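Local structure of periplasmic sensor hybrid histidine kinase (Anaeromyxobacter dehalogenans, 4K0D) at the interface of chains A and B. The protein senses signals through a periplasmic helical-bundle domain, the part given here, and probably relays them to its own histidine kinase part, which phosphorylates a histidine from ATP. Coordinates in Å, arbitrary orientation; residue numbers count along the deposited sequence, not the author numbering. Chains: chain A/B, Periplasmic sensor hybrid histidine kinase.

Contact 1: the interface of chains A and B. Residues chain A 10, 13, 145-146; chain B 31, 34-35, 120.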
loop_
_atom_site.group_PDB
_atom_site.type_symbol
_atom_site.label_atom_id
_atom_site.label_comp_id
_atom_site.label_asym_id
_atom_site.label_seq_id
_atom_site.Cartn_x
_atom_site.Cartn_y
_atom_site.Cartn_z
ATOM N N ASP A 10 -2.291 -0.079 19.676
ATOM C CA ASP A 10 -2.150 0.946 18.681
ATOM C C ASP A 10 -0.915 0.678 17.876
ATOM O O ASP A 10 -0.924 0.805 16.707
ATOM C CB ASP A 10 -2.070 2.337 19.253
ATOM C CG ASP A 10 -2.185 3.368 18.150
ATOM O OD1 ASP A 10 -2.824 3.011 17.161
ATOM O OD2 ASP A 10 -1.653 4.496 18.241
ATOM N N LEU A 13 -1.825 -1.784 15.210
ATOM C CA LEU A 13 -2.648 -1.321 14.086
ATOM C C LEU A 13 -1.878 -0.403 13.172
ATOM O O LEU A 13 -2.189 -0.268 11.981
ATOM C CB LEU A 13 -3.898 -0.603 14.569
ATOM C CG LEU A 13 -4.773 -1.530 15.367
ATOM C CD1 LEU A 13 -6.056 -0.790 15.674
ATOM C CD2 LEU A 13 -5.046 -2.821 14.559
ATOM N N ILE A 145 -9.789 -4.585 18.591
ATOM C CA ILE A 145 -9.239 -3.475 19.365
ATOM C C ILE A 145 -10.231 -2.337 19.580
ATOM O O ILE A 145 -10.439 -1.877 20.712
ATOM C CB ILE A 145 -7.977 -2.969 18.726
ATOM C CG1 ILE A 145 -6.876 -3.976 19.018
ATOM C CG2 ILE A 145 -7.597 -1.616 19.281
ATOM C CD1 ILE A 145 -5.758 -3.934 18.034
ATOM N N LEU A 146 -10.878 -1.894 18.518
ATOM C CA LEU A 146 -11.867 -0.829 18.650
ATOM C C LEU A 146 -13.141 -1.288 19.381
ATOM O O LEU A 146 -14.042 -0.470 19.585
ATOM C CB LEU A 146 -12.221 -0.212 17.283
ATOM C CG LEU A 146 -11.058 0.465 16.560
ATOM C CD1 LEU A 146 -11.406 0.760 15.059
ATOM C CD2 LEU A 146 -10.672 1.748 17.271
ATOM N N LEU B 31 -8.676 4.823 11.003
ATOM C CA LEU B 31 -8.662 3.956 12.178
ATOM C C LEU B 31 -8.176 4.731 13.369
ATOM O O LEU B 31 -8.720 4.611 14.452
ATOM C CB LEU B 31 -7.726 2.779 12.000
ATOM C CG LEU B 31 -8.350 1.689 11.127
ATOM C CD1 LEU B 31 -7.357 0.651 10.668
ATOM C CD2 LEU B 31 -9.482 1.010 11.886
ATOM N N SER B 34 -10.534 6.938 14.997
ATOM C CA SER B 34 -11.467 6.143 15.748
ATOM C C SER B 34 -10.888 5.643 17.020
ATOM O O SER B 34 -11.583 5.630 18.024
ATOM C CB SER B 34 -11.949 4.946 14.930
ATOM O OG SER B 34 -13.026 5.391 14.151
ATOM N N LEU B 35 -9.644 5.192 16.977
ATOM C CA LEU B 35 -9.068 4.607 18.153
ATOM C C LEU B 35 -8.797 5.644 19.235
ATOM O O LEU B 35 -9.050 5.365 20.376
ATOM C CB LEU B 35 -7.803 3.857 17.836
ATOM C CG LEU B 35 -6.978 3.353 19.000
ATOM C CD1 LEU B 35 -6.175 2.110 18.663
ATOM C CD2 LEU B 35 -6.025 4.443 19.353
ATOM N N ARG B 120 -17.052 5.383 10.054
ATOM C CA ARG B 120 -15.757 4.744 9.869
ATOM C C ARG B 120 -15.899 3.575 8.870
ATOM O O ARG B 120 -15.191 3.507 7.874
ATOM C CB ARG B 120 -15.314 4.191 11.188
ATOM C CG ARG B 120 -14.046 3.419 11.136
ATOM C CD ARG B 120 -13.826 2.828 12.530
ATOM N NE ARG B 120 -14.400 1.502 12.705
ATOM C CZ ARG B 120 -14.992 1.043 13.818
ATOM N NH1 ARG B 120 -15.115 1.776 14.897
ATOM N NH2 ARG B 120 -15.445 -0.194 13.852
#
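A:Leu146 lies against B:Leu31, B:Leu35 and B:Arg120 in an apolar helix-to-helix interface between two copies of a helical-bundle periplasmic sensor domain, holding the copies together in the deposited assembly; the full-length kinase may or may not pair the same way. A:Leu146 is the last residue of helix 116-146, and its two methyls divide the work. A:Leu146 CD2 presses against the backbone of helix 16-42 of chain B, where it sits 3.4 Å from B:Leu35 CA, tighter than usual for two carbons. A:Leu146 CD1 turns the other way, to B:Leu31 CD2 at 3.7 Å and to the guanidinium of B:Arg120. That group meets the methyl with a face: A:Leu146 CD1 stands 3.7 Å above the B:Arg120 guanidinium plane, shifted toward the rim. The bend of the arginine at chi3 (91°) swings the flat head round to offer this face, and the two side chains meet tip to tip. B:Leu35 reaches back into chain A. Its CG is anti to the backbone N (chi1 172°), which carries the isobutyl tip away from A:Leu146 and toward helix 6-13 and the end of helix 116-146, where B:Leu35 CD1 lies 4.0 Å from A:Ile145 CG2, with A:Leu13 CD1 a little farther off. B:Leu35 CD1 also comes to 3.8 Å from A:Asp10 OD1, a carboxylate oxygen of a zinc-binding residue, so a leucine of one chain packs beside a metal ligand of the other.

Contact 2: the interface of chains A and B. Residues chain A 13, 16-17, 142, 146; chain B 28, 31.
B:Leu31 points from helix 16-42 of chain B toward A:Ile16 and A:Leu146, one at each methyl. From CB the chain runs to CG, held beside the backbone N and anti to the carbonyl carbon (chi1 -78°). CB and CG stay back from the chain A residues of this patch; the methyls beyond them do the touching. B:Leu31 CD1 meets the tip of A:Ile16, 3.8 Å from A:Ile16 CD1, and the two side chains cross at about a right angle. CD2, the other branch, goes to A:Leu146. B:Leu31 CD2 also faces A:Ser142 CB at 4.3 Å; the rest of that serine side chain is not modelled. One leucine thus bridges the start of helix 16-42 and the end of helix 116-146 of the partner. Beside this greasy contact B:Ser28, about one turn earlier, reaches chain A through water. The hydroxyl B:Ser28 OG lies 2.6 Å from water 1. Water 1 in turn sits 2.7 Å from the backbone carbonyl A:Leu13 O. B:Ser28 OG also touches water 2 at 2.5 Å. Water 2 lies 3.1 Å from the amide A:Gly17 N, with an angle of 140° at the hydrogen. Two waters therefore tie a serine of one chain to the backbone where helix 6-13 gives way to helix 16-42 in the other, and with B:Leu31 they help hold the two sensor domains side by side in the deposited assembly.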
loop_
_atom_site.group_PDB
_atom_site.type_symbol
_atom_site.label_atom_id
_atom_site.label_comp_id
_atom_site.label_asym_id
_atom_site.label_seq_id
_atom_site.Cartn_x
_atom_site.Cartn_y
_atom_site.Cartn_z
ATOM N N LEU A 13 -1.825 -1.784 15.210
ATOM C CA LEU A 13 -2.648 -1.321 14.086
ATOM C C LEU A 13 -1.878 -0.403 13.172
ATOM O O LEU A 13 -2.189 -0.268 11.981
ATOM C CB LEU A 13 -3.898 -0.603 14.569
ATOM C CG LEU A 13 -4.773 -1.530 15.367
ATOM C CD1 LEU A 13 -6.056 -0.790 15.674
ATOM C CD2 LEU A 13 -5.046 -2.821 14.559
ATOM N N ILE A 16 -0.239 -1.300 9.744
ATOM C CA ILE A 16 -0.995 -1.424 8.475
ATOM C C ILE A 16 -0.386 -0.610 7.366
ATOM O O ILE A 16 0.047 -1.167 6.390
ATOM C CB ILE A 16 -2.453 -1.037 8.694
ATOM C CG1 ILE A 16 -3.105 -2.135 9.518
ATOM C CG2 ILE A 16 -3.237 -0.856 7.402
ATOM C CD1 ILE A 16 -4.492 -1.802 9.971
ATOM N N GLY A 17 -0.315 0.703 7.536
ATOM C CA GLY A 17 0.174 1.590 6.512
ATOM C C GLY A 17 1.553 1.174 6.014
ATOM O O GLY A 17 1.769 0.995 4.829
ATOM N N SER A 142 -8.641 -5.261 13.770
ATOM C CA SER A 142 -9.053 -3.896 13.967
ATOM C C SER A 142 -10.278 -3.934 14.835
ATOM O O SER A 142 -10.351 -3.243 15.900
ATOM C CB SER A 142 -9.335 -3.217 12.616
ATOM N N LEU A 146 -10.878 -1.894 18.518
ATOM C CA LEU A 146 -11.867 -0.829 18.650
ATOM C C LEU A 146 -13.141 -1.288 19.381
ATOM O O LEU A 146 -14.042 -0.470 19.585
ATOM C CB LEU A 146 -12.221 -0.212 17.283
ATOM C CG LEU A 146 -11.058 0.465 16.560
ATOM C CD1 LEU A 146 -11.406 0.760 15.059
ATOM C CD2 LEU A 146 -10.672 1.748 17.271
ATOM N N SER B 28 -5.415 3.920 7.560
ATOM C CA SER B 28 -4.806 4.018 8.919
ATOM C C SER B 28 -5.186 5.322 9.709
ATOM O O SER B 28 -5.547 5.279 10.920
ATOM C CB SER B 28 -3.305 3.857 8.773
ATOM O OG SER B 28 -2.680 3.408 9.946
ATOM N N LEU B 31 -8.676 4.823 11.003
ATOM C CA LEU B 31 -8.662 3.956 12.178
ATOM C C LEU B 31 -8.176 4.731 13.369
ATOM O O LEU B 31 -8.720 4.611 14.452
ATOM C CB LEU B 31 -7.726 2.779 12.000
ATOM C CG LEU B 31 -8.350 1.689 11.127
ATOM C CD1 LEU B 31 -7.357 0.651 10.668
ATOM C CD2 LEU B 31 -9.482 1.010 11.886
HETATM O O HOH W 1 -3.719 1.908 11.806
HETATM O O HOH W 2 -0.211 2.849 9.716
#

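Contact 3: the interface of chains A and B. Residues chain A 31, 34-35, 38, 120-121; chain B 143, 146.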
loop_
_atom_site.group_PDB
_atom_site.type_symbol
_atom_site.label_atom_id
_atom_site.label_comp_id
_atom_site.label_asym_id
_atom_site.label_seq_id
_atom_site.Cartn_x
_atom_site.Cartn_y
_atom_site.Cartn_z
ATOM N N LEU A 31 8.262 -4.881 -10.816
ATOM C CA LEU A 31 7.928 -4.275 -12.102
ATOM C C LEU A 31 9.098 -3.509 -12.740
ATOM O O LEU A 31 9.313 -3.598 -13.951
ATOM C CB LEU A 31 6.753 -3.302 -11.958
ATOM C CG LEU A 31 5.345 -3.914 -11.983
ATOM C CD1 LEU A 31 4.317 -2.821 -11.674
ATOM C CD2 LEU A 31 5.030 -4.577 -13.302
ATOM N N SER A 34 11.627 -5.713 -14.224
ATOM C CA SER A 34 11.168 -6.249 -15.527
ATOM C C SER A 34 11.230 -5.206 -16.629
ATOM O O SER A 34 11.612 -5.520 -17.760
ATOM C CB SER A 34 9.735 -6.746 -15.428
ATOM O OG SER A 34 9.671 -7.817 -14.517
ATOM N N LEU A 35 10.792 -3.988 -16.317
ATOM C CA LEU A 35 10.750 -2.912 -17.284
ATOM C C LEU A 35 12.175 -2.537 -17.734
ATOM O O LEU A 35 12.480 -2.517 -18.936
ATOM C CB LEU A 35 10.068 -1.709 -16.698
ATOM C CG LEU A 35 9.978 -0.520 -17.633
ATOM C CD1 LEU A 35 8.956 -0.845 -18.700
ATOM C CD2 LEU A 35 9.583 0.785 -16.950
ATOM N N ARG A 38 13.794 -5.366 -19.781
ATOM C CA ARG A 38 13.294 -5.420 -21.145
ATOM C C ARG A 38 13.926 -4.279 -21.950
ATOM O O ARG A 38 14.316 -4.463 -23.094
ATOM C CB ARG A 38 11.767 -5.350 -21.167
ATOM C CG ARG A 38 11.095 -5.226 -22.545
ATOM C CD ARG A 38 11.049 -6.559 -23.332
ATOM N NE ARG A 38 10.529 -7.605 -22.498
ATOM C CZ ARG A 38 9.227 -7.806 -22.293
ATOM N NH1 ARG A 38 8.315 -7.063 -22.919
ATOM N NH2 ARG A 38 8.838 -8.769 -21.475
ATOM N N ARG A 120 7.898 -12.960 -12.979
ATOM C CA ARG A 120 7.314 -11.709 -12.593
ATOM C C ARG A 120 5.874 -11.958 -12.245
ATOM O O ARG A 120 5.436 -11.503 -11.251
ATOM C CB ARG A 120 7.391 -10.722 -13.733
ATOM C CG ARG A 120 6.637 -9.469 -13.511
ATOM C CD ARG A 120 6.658 -8.696 -14.762
ATOM N NE ARG A 120 5.480 -8.941 -15.581
ATOM C CZ ARG A 120 5.504 -9.204 -16.886
ATOM N NH1 ARG A 120 6.645 -9.288 -17.549
ATOM N NH2 ARG A 120 4.377 -9.362 -17.538
ATOM N N GLU A 121 5.136 -12.671 -13.095
ATOM C CA GLU A 121 3.703 -12.906 -12.879
ATOM C C GLU A 121 3.529 -13.666 -11.585
ATOM O O GLU A 121 2.643 -13.364 -10.802
ATOM C CB GLU A 121 3.077 -13.710 -14.054
ATOM C CG GLU A 121 3.018 -12.932 -15.403
ATOM C CD GLU A 121 1.810 -12.000 -15.471
ATOM O OE1 GLU A 121 1.061 -11.868 -14.476
ATOM O OE2 GLU A 121 1.569 -11.438 -16.529
ATOM N N HIS B 143 0.526 -5.224 -17.301
ATOM C CA HIS B 143 0.611 -6.344 -18.203
ATOM C C HIS B 143 0.773 -5.855 -19.621
ATOM O O HIS B 143 1.618 -6.357 -20.367
ATOM C CB HIS B 143 -0.612 -7.234 -18.131
ATOM C CG HIS B 143 -0.482 -8.440 -19.000
ATOM N ND1 HIS B 143 0.198 -9.567 -18.601
ATOM C CD2 HIS B 143 -0.884 -8.668 -20.277
ATOM C CE1 HIS B 143 0.176 -10.464 -19.579
ATOM N NE2 HIS B 143 -0.478 -9.941 -20.599
ATOM N N LEU B 146 4.067 -4.347 -20.420
ATOM C CA LEU B 146 5.163 -5.277 -20.635
ATOM C C LEU B 146 4.864 -6.325 -21.712
ATOM O O LEU B 146 5.578 -7.311 -21.798
ATOM C CB LEU B 146 5.536 -5.968 -19.336
ATOM C CG LEU B 146 5.819 -5.015 -18.164
ATOM C CD1 LEU B 146 6.083 -5.776 -16.898
ATOM C CD2 LEU B 146 7.005 -4.186 -18.491
HETATM O O HOH W 3 3.291 -8.961 -20.243
HETATM O O HOH W 4 5.986 -9.628 -20.416
#
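B:Leu146, just past the end of helix 117-145, is gripped by A:Arg120 and A:Arg38 at this mixed polar and apolar part of the interface between the two helical-bundle sensor domains. A:Arg120 covers its side chain: B:Leu146 CD1 stands 3.3 Å above the A:Arg120 guanidinium plane, offset toward the rim. The other methyl, B:Leu146 CD2, packs 3.9 Å from A:Leu35 CD1, with the two leucines crossing at about a right angle. A:Arg38 takes the backbone instead. A:Arg38 NH1 donates a hydrogen bond of 3.0 Å to the carbonyl B:Leu146 O, nearly straight at 160° at the hydrogen. The oxygen lies close to the guanidinium plane, whereas the donor sits 56° out of the carbonyl plane. Bends at chi2 (77°) and chi3 fold A:Arg38 back toward this carbonyl. Around this shell, water 4 joins B:Leu146 O to both arginines, lying in plane at the edge of each guanidinium. Water 3 continues the chain from A:Arg120 NH2 to the backbone carbonyl B:His143 O. Farther out, A:Glu121 OE2 forms a salt bridge to A:Arg120 NH2 within chain A, 3.6 Å long, and probably helps steady the arginine. A:Glu121 and B:His143 are among the residues that bind zinc in this protein, though no zinc joins them in this pair. Their carboxylate and ring planes are well away from parallel, and A:Glu121 OE2 lies at the edge of the imidazole, in its plane, 3.1 Å from B:His143 ND1.

Contact 1 and contact 2 are neighbours, with the centres of their C-alpha atoms about 6 Å apart, and they share A:Leu13, A:Leu146 and B:Leu31. Contact 3 lies at the other end of the interface, about 37 Å from contact 1 and 32 Å from contact 2, between their C-alpha centres. Residues 31, 34, 35, 120 and 146 recur in contacts 1 and 3 with the chains exchanged, so contact 3 is largely the two-fold counterpart of contact 1, with local differences. The two sensor domains are thus clasped at both ends through helix 16-42, which probably limits their rocking against each other.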